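Local coordinates for protein alpha-L-arabinosidase (Xanthomonas axonopodis pv. citri, PDB 6D25) that probably removes L-arabinofuranosyl branches from arabinoxylans, internally di-substituted ones included, working as a trimeric GH51 glycoside hydrolase, at residues A[281-285]-A[286-290]; A[474-477]-A[478-482]; A[507-510]-A[511-515]. All coordinates share one frame; numbering follows the deposited sequence.

Interaction 1 of 3, residues A[281-285]-A[286-290]; sequences TTFDE and AAWIQ
D284 reaches forward over the first turn of helix 285-312 and caps it: its OD1 accepts from A287 N at 3.1 Å, and the amide meets the oxygen nearly along the C-O axis. This reach depends on the first torsion, for at chi1 63° the carboxylate is tucked between its own backbone N and carbonyl carbon, which brings OD1 to the A287 amide. From there the ordinary helical ladder takes over, with W288 N bonding D284 O at 3.1 Å and I289 N bonding E285 O at 2.9 Å. An apolar layer accompanies the cap. F283 CB lies 3.7 Å from A287 CB, and the F283 ring brings CE1 to the edge of the indole, 4.0 Å from W288 CE3, the two side chains running obliquely to each other. W288 can meet it because its CG stands anti to the backbone N (chi1 168°), which sends the indole outward, across the helix direction, with its CE3 side towards F283; NE1 at its far end bonds L448 O. R347 makes a cation-pi contact with F283. E285 bonds Y419 OH through OE2. Flanking the N-cap in this way, F283 and W288 form a hydrophobic staple. The chemistry implies that the helix start is fixed twice, by an acidic group that probably also interacts favourably with the helix dipole, and by an aromatic pair that ties the incoming loop to the first turn.

Interaction 2 of 3, residues A[474-477]-A[478-482]; sequences TAPA and IATYN
T480 OG1 donates to A477 O at 2.7 Å, a short bond that closes the turn from the inside. The C=O...O angle of 121° is ordinary; what is unusual is that the hydroxyl does not approach in the plane of the carbonyl but stands 37° out of it. The threonine is oriented for this by its first torsion, chi1 -52°, which places OG1 beside its own backbone N and leaves the methyl CG2 anti to that N. Both branches are then used. The hydroxyl also passes alongside A477 CB, 3.7 Å away, while T480 CB packs against A475 CB at 3.8 Å and the methyl CG2 stands 4.0 Å from that same alanine carbon. One small side chain thus spans a polar and an apolar neighbour three and five residues back. I478 turns its side chain outward, against W288, and the turn is held in place from outside by backbone bonds between T480 and L346. Within the reversal, T480 N makes a weak bond of 3.2 Å to I478 O, with A479 at the bend between them. That three-residue ring, together with the backbone angles of A479, fits an inverse gamma-turn with a weak closing bond; here it belongs to the loop that follows strand 468-473 of the C-terminal domain and runs past the start of helix 346-361.

Interaction 3 of 3, residues A[507-510]-A[511-515]; sequences VALP and AHSIV
A511 follows directly on P510 and carries the chain out of strand 504-509, its CB directed away from the residues before it. H512 comes next, in a left-handed backbone conformation that swings the chain round, and its CB too points away from the preceding segment. Both ring nitrogens find partners elsewhere, ND1 on A450 O and NE2 on A475 O. H512 and S513 together face N447 of strand 441-447, which makes this a G1 beta bulge, with histidine in the position where the classic bulge usually carries glycine. After the bulge the S513 side chain points back towards 507-510. S513 OG donates to P510 O at 2.7 Å, from 38° above the carbonyl plane and at a C=O...O angle of 126°. N447 ND2 adds a bond to L509 O and a weak one to P510 O. The S513 hydroxyl also lies over apolar surface, 3.6 Å from both L509 CD1 and P510 CD. I514, alternating to the other side, packs on A349, L350 and S353 of helix 346-361. V515 returns to the side of S513 and receives L509 CD1 between its two methyls, 3.7 Å from CG1 and 3.8 Å from CG2; L509 reaches it with CG anti to the backbone N (chi1 -170°), and L445 lies against both side chains.

Overall arrangement
Along the chain the three contacts come in series. Interaction 1 opens helix 285-312, which lies between the sixth and seventh strands of the eight-stranded parallel sheet, consistent with the alpha/beta barrel of GH51 enzymes. Interactions 2 and 3 belong to the C-terminal beta domain, in the loop after strand 468-473 and at the bend between strands 504-509 and 513-519. The centre of interaction 2 lies about 12 Å from that of interaction 1 and about 13 Å from that of interaction 3. The centres of interaction 1 and interaction 3 are about 18 Å apart. All three meet: F283 and W288 pack on 478-479, W288 also touches H512, and T474 joins H512 by a probable hydrogen bond. Together they form part of the seam between the two domains.

Interaction 1 of 3, residues A[281-285]-A[286-290]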
loop_
_atom_site.group_PDB
_atom_site.type_symbol
_atom_site.label_atom_id
_atom_site.label_comp_id
_atom_site.label_asym_id
_atom_site.label_seq_id
_atom_site.Cartn_x
_atom_site.Cartn_y
_atom_site.Cartn_z
ATOM N N THR A 281 -15.178 -1.515 40.513
ATOM C CA THR A 281 -15.487 -2.188 41.782
ATOM C C THR A 281 -16.374 -1.353 42.708
ATOM O O THR A 281 -17.057 -1.935 43.520
ATOM C CB THR A 281 -14.230 -2.520 42.589
ATOM O OG1 THR A 281 -13.517 -1.306 42.851
ATOM C CG2 THR A 281 -13.324 -3.505 41.887
ATOM N N THR A 282 -16.297 -0.022 42.622
ATOM C CA THR A 282 -16.822 0.849 43.664
ATOM C C THR A 282 -17.539 2.012 42.978
ATOM O O THR A 282 -16.905 2.777 42.240
ATOM C CB THR A 282 -15.694 1.409 44.545
ATOM O OG1 THR A 282 -14.793 0.356 44.883
ATOM C CG2 THR A 282 -16.219 2.079 45.796
ATOM N N PHE A 283 -18.835 2.135 43.171
ATOM C CA PHE A 283 -19.568 3.156 42.480
ATOM C C PHE A 283 -20.901 3.409 43.180
ATOM O O PHE A 283 -21.439 2.540 43.849
ATOM C CB PHE A 283 -19.808 2.764 41.017
ATOM C CG PHE A 283 -20.367 1.381 40.779
ATOM C CD1 PHE A 283 -21.723 1.150 40.777
ATOM C CD2 PHE A 283 -19.511 0.310 40.517
ATOM C CE1 PHE A 283 -22.201 -0.124 40.555
ATOM C CE2 PHE A 283 -19.999 -0.963 40.291
ATOM C CZ PHE A 283 -21.345 -1.183 40.310
ATOM N N ASP A 284 -21.424 4.596 42.940
ATOM C CA ASP A 284 -22.682 5.017 43.514
ATOM C C ASP A 284 -23.781 4.946 42.437
ATOM O O ASP A 284 -23.553 4.498 41.293
ATOM C CB ASP A 284 -22.561 6.409 44.127
ATOM C CG ASP A 284 -22.227 7.521 43.143
ATOM O OD1 ASP A 284 -22.302 7.307 41.901
ATOM O OD2 ASP A 284 -21.840 8.595 43.649
ATOM N N GLU A 285 -24.981 5.388 42.787
ATOM C CA GLU A 285 -26.118 5.218 41.896
ATOM C C GLU A 285 -25.932 6.083 40.644
ATOM O O GLU A 285 -26.394 5.675 39.576
ATOM C CB GLU A 285 -27.418 5.566 42.605
ATOM C CG GLU A 285 -28.659 5.312 41.773
ATOM C CD GLU A 285 -29.974 5.412 42.534
ATOM O OE1 GLU A 285 -29.928 5.716 43.776
ATOM O OE2 GLU A 285 -31.058 5.257 41.907
ATOM N N ALA A 286 -25.322 7.272 40.787
ATOM C CA ALA A 286 -25.052 8.149 39.616
ATOM C C ALA A 286 -24.205 7.402 38.565
ATOM O O ALA A 286 -24.525 7.440 37.380
ATOM C CB ALA A 286 -24.378 9.435 40.063
ATOM N N ALA A 287 -23.161 6.696 39.007
ATOM C CA ALA A 287 -22.293 5.962 38.101
ATOM C C ALA A 287 -23.022 4.751 37.497
ATOM O O ALA A 287 -22.768 4.371 36.351
ATOM C CB ALA A 287 -21.042 5.524 38.828
ATOM N N TRP A 288 -23.906 4.137 38.285
ATOM C CA TRP A 288 -24.764 3.023 37.831
ATOM C C TRP A 288 -25.620 3.474 36.645
ATOM O O TRP A 288 -25.539 2.902 35.536
ATOM C CB TRP A 288 -25.623 2.551 39.006
ATOM C CG TRP A 288 -26.751 1.622 38.700
ATOM C CD1 TRP A 288 -28.044 1.982 38.460
ATOM C CD2 TRP A 288 -26.717 0.180 38.683
ATOM N NE1 TRP A 288 -28.815 0.871 38.273
ATOM C CE2 TRP A 288 -28.029 -0.249 38.372
ATOM C CE3 TRP A 288 -25.720 -0.785 38.857
ATOM C CZ2 TRP A 288 -28.369 -1.600 38.269
ATOM C CZ3 TRP A 288 -26.049 -2.124 38.752
ATOM C CH2 TRP A 288 -27.365 -2.525 38.451
ATOM N N ILE A 289 -26.428 4.522 36.871
ATOM C CA ILE A 289 -27.370 4.915 35.831
ATOM C C ILE A 289 -26.614 5.489 34.627
ATOM O O ILE A 289 -27.055 5.280 33.490
ATOM C CB ILE A 289 -28.440 5.887 36.366
ATOM C CG1 ILE A 289 -29.632 5.947 35.397
ATOM C CG2 ILE A 289 -27.838 7.251 36.660
ATOM C CD1 ILE A 289 -30.796 6.753 35.899
ATOM N N GLN A 290 -25.489 6.181 34.850
ATOM C CA GLN A 290 -24.705 6.718 33.743
ATOM C C GLN A 290 -24.204 5.564 32.841
ATOM O O GLN A 290 -24.219 5.689 31.630
ATOM C CB GLN A 290 -23.521 7.571 34.217
ATOM C CG GLN A 290 -22.948 8.414 33.058
ATOM C CD GLN A 290 -21.450 8.622 32.920
ATOM O OE1 GLN A 290 -20.945 8.738 31.776
ATOM N NE2 GLN A 290 -20.747 8.734 34.063
#

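Interaction 2 of 3, residues A[474-477]-A[478-482]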
loop_
_atom_site.group_PDB
_atom_site.type_symbol
_atom_site.label_atom_id
_atom_site.label_comp_id
_atom_site.label_asym_id
_atom_site.label_seq_id
_atom_site.Cartn_x
_atom_site.Cartn_y
_atom_site.Cartn_z
ATOM N N THR A 474 -29.210 -11.403 40.318
ATOM C CA THR A 474 -29.224 -10.202 41.122
ATOM C C THR A 474 -28.176 -10.387 42.232
ATOM O O THR A 474 -27.434 -11.387 42.260
ATOM C CB THR A 474 -30.639 -9.867 41.640
ATOM O OG1 THR A 474 -30.661 -8.544 42.192
ATOM C CG2 THR A 474 -31.145 -10.838 42.675
ATOM N N ALA A 475 -28.127 -9.421 43.111
ATOM C CA ALA A 475 -27.251 -9.446 44.271
ATOM C C ALA A 475 -27.809 -8.436 45.273
ATOM O O ALA A 475 -28.615 -7.588 44.891
ATOM C CB ALA A 475 -25.815 -9.129 43.890
ATOM N N PRO A 476 -27.371 -8.508 46.526
ATOM C CA PRO A 476 -27.882 -7.582 47.540
ATOM C C PRO A 476 -27.497 -6.118 47.245
ATOM O O PRO A 476 -28.314 -5.234 47.486
ATOM C CB PRO A 476 -27.280 -8.083 48.867
ATOM C CG PRO A 476 -26.758 -9.480 48.554
ATOM C CD PRO A 476 -26.406 -9.463 47.085
ATOM N N ALA A 477 -26.356 -5.881 46.621
ATOM C CA ALA A 477 -25.908 -4.502 46.354
ATOM C C ALA A 477 -25.518 -4.362 44.874
ATOM O O ALA A 477 -25.044 -5.327 44.272
ATOM C CB ALA A 477 -24.763 -4.131 47.279
ATOM N N ILE A 478 -25.688 -3.166 44.316
ATOM C CA ILE A 478 -25.381 -2.945 42.894
ATOM C C ILE A 478 -23.901 -3.210 42.594
ATOM O O ILE A 478 -23.560 -3.673 41.508
ATOM C CB ILE A 478 -25.816 -1.552 42.409
ATOM C CG1 ILE A 478 -25.140 -0.417 43.170
ATOM C CG2 ILE A 478 -27.334 -1.425 42.440
ATOM C CD1 ILE A 478 -25.511 0.964 42.652
ATOM N N ALA A 479 -23.009 -2.866 43.522
ATOM C CA ALA A 479 -21.573 -3.000 43.273
ATOM C C ALA A 479 -21.071 -4.343 43.813
ATOM O O ALA A 479 -20.219 -4.353 44.742
ATOM C CB ALA A 479 -20.843 -1.862 43.947
ATOM N N THR A 480 -21.689 -5.440 43.444
ATOM C CA THR A 480 -21.240 -6.746 43.906
ATOM C C THR A 480 -20.579 -7.409 42.702
ATOM O O THR A 480 -21.081 -7.291 41.582
ATOM C CB THR A 480 -22.409 -7.604 44.430
ATOM O OG1 THR A 480 -23.154 -6.867 45.399
ATOM C CG2 THR A 480 -21.957 -8.915 45.025
ATOM N N TYR A 481 -19.470 -8.106 42.947
ATOM C CA TYR A 481 -18.773 -8.828 41.911
ATOM C C TYR A 481 -18.255 -10.149 42.500
ATOM O O TYR A 481 -18.293 -10.352 43.681
ATOM C CB TYR A 481 -17.637 -7.963 41.335
ATOM C CG TYR A 481 -16.694 -7.367 42.356
ATOM C CD1 TYR A 481 -15.608 -8.078 42.828
ATOM C CD2 TYR A 481 -16.858 -6.073 42.808
ATOM C CE1 TYR A 481 -14.719 -7.540 43.741
ATOM C CE2 TYR A 481 -16.008 -5.518 43.750
ATOM C CZ TYR A 481 -14.910 -6.243 44.178
ATOM O OH TYR A 481 -14.036 -5.746 45.073
ATOM N N ASN A 482 -17.819 -11.039 41.632
ATOM C CA ASN A 482 -17.328 -12.348 42.035
ATOM C C ASN A 482 -15.804 -12.290 42.198
ATOM O O ASN A 482 -15.105 -11.623 41.414
ATOM C CB ASN A 482 -17.743 -13.395 41.006
ATOM C CG ASN A 482 -19.228 -13.653 41.008
ATOM O OD1 ASN A 482 -19.874 -13.464 42.049
ATOM N ND2 ASN A 482 -19.771 -14.052 39.853
#

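Interaction 3 of 3, residues A[507-510]-A[511-515]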
loop_
_atom_site.group_PDB
_atom_site.type_symbol
_atom_site.label_atom_id
_atom_site.label_comp_id
_atom_site.label_asym_id
_atom_site.label_seq_id
_atom_site.Cartn_x
_atom_site.Cartn_y
_atom_site.Cartn_z
ATOM N N VAL A 507 -45.120 -10.468 36.775
ATOM C CA VAL A 507 -43.771 -10.633 37.293
ATOM C C VAL A 507 -43.524 -9.593 38.397
ATOM O O VAL A 507 -43.624 -8.398 38.156
ATOM C CB VAL A 507 -42.740 -10.467 36.174
ATOM C CG1 VAL A 507 -41.332 -10.784 36.675
ATOM C CG2 VAL A 507 -43.055 -11.312 34.954
ATOM N N ALA A 508 -43.174 -10.057 39.575
ATOM C CA ALA A 508 -42.612 -9.206 40.640
ATOM C C ALA A 508 -41.090 -9.160 40.444
ATOM O O ALA A 508 -40.362 -10.123 40.717
ATOM C CB ALA A 508 -43.017 -9.732 42.006
ATOM N N LEU A 509 -40.630 -8.058 39.872
ATOM C CA LEU A 509 -39.249 -7.936 39.376
ATOM C C LEU A 509 -38.434 -7.094 40.363
ATOM O O LEU A 509 -38.682 -5.873 40.499
ATOM C CB LEU A 509 -39.311 -7.261 38.008
ATOM C CG LEU A 509 -38.012 -7.264 37.226
ATOM C CD1 LEU A 509 -37.498 -8.686 37.011
ATOM C CD2 LEU A 509 -38.179 -6.553 35.883
ATOM N N PRO A 510 -37.502 -7.716 41.085
ATOM C CA PRO A 510 -36.743 -6.926 42.064
ATOM C C PRO A 510 -35.869 -5.852 41.398
ATOM O O PRO A 510 -35.539 -5.929 40.191
ATOM C CB PRO A 510 -35.832 -7.947 42.793
ATOM C CG PRO A 510 -36.530 -9.274 42.567
ATOM C CD PRO A 510 -37.111 -9.121 41.167
ATOM N N ALA A 511 -35.505 -4.865 42.202
ATOM C CA ALA A 511 -34.537 -3.817 41.779
ATOM C C ALA A 511 -33.266 -4.484 41.246
ATOM O O ALA A 511 -32.907 -5.571 41.689
ATOM C CB ALA A 511 -34.251 -2.902 42.945
ATOM N N HIS A 512 -32.589 -3.826 40.297
ATOM C CA HIS A 512 -31.276 -4.212 39.813
ATOM C C HIS A 512 -31.183 -5.736 39.570
ATOM O O HIS A 512 -30.314 -6.421 40.121
ATOM C CB HIS A 512 -30.178 -3.691 40.742
ATOM C CG HIS A 512 -30.203 -4.163 42.167
ATOM N ND1 HIS A 512 -30.518 -3.307 43.202
ATOM C CD2 HIS A 512 -29.865 -5.337 42.740
ATOM C CE1 HIS A 512 -30.384 -3.936 44.359
ATOM N NE2 HIS A 512 -30.011 -5.188 44.115
ATOM N N SER A 513 -32.041 -6.246 38.680
ATOM C CA SER A 513 -32.114 -7.673 38.479
ATOM C C SER A 513 -32.421 -7.968 37.001
ATOM O O SER A 513 -32.982 -7.139 36.275
ATOM C CB SER A 513 -33.147 -8.328 39.402
ATOM O OG SER A 513 -34.470 -8.084 38.958
ATOM N N ILE A 514 -32.021 -9.177 36.603
ATOM C CA ILE A 514 -32.313 -9.753 35.337
ATOM C C ILE A 514 -33.053 -11.069 35.556
ATOM O O ILE A 514 -32.567 -11.901 36.302
ATOM C CB ILE A 514 -31.019 -10.022 34.547
ATOM C CG1 ILE A 514 -30.181 -8.755 34.371
ATOM C CG2 ILE A 514 -31.304 -10.672 33.190
ATOM C CD1 ILE A 514 -28.722 -9.064 34.098
ATOM N N VAL A 515 -34.173 -11.276 34.886
ATOM C CA VAL A 515 -34.820 -12.598 34.920
ATOM C C VAL A 515 -34.943 -13.120 33.481
ATOM O O VAL A 515 -35.082 -12.352 32.522
ATOM C CB VAL A 515 -36.184 -12.575 35.617
ATOM C CG1 VAL A 515 -36.071 -12.061 37.050
ATOM C CG2 VAL A 515 -37.210 -11.744 34.849
#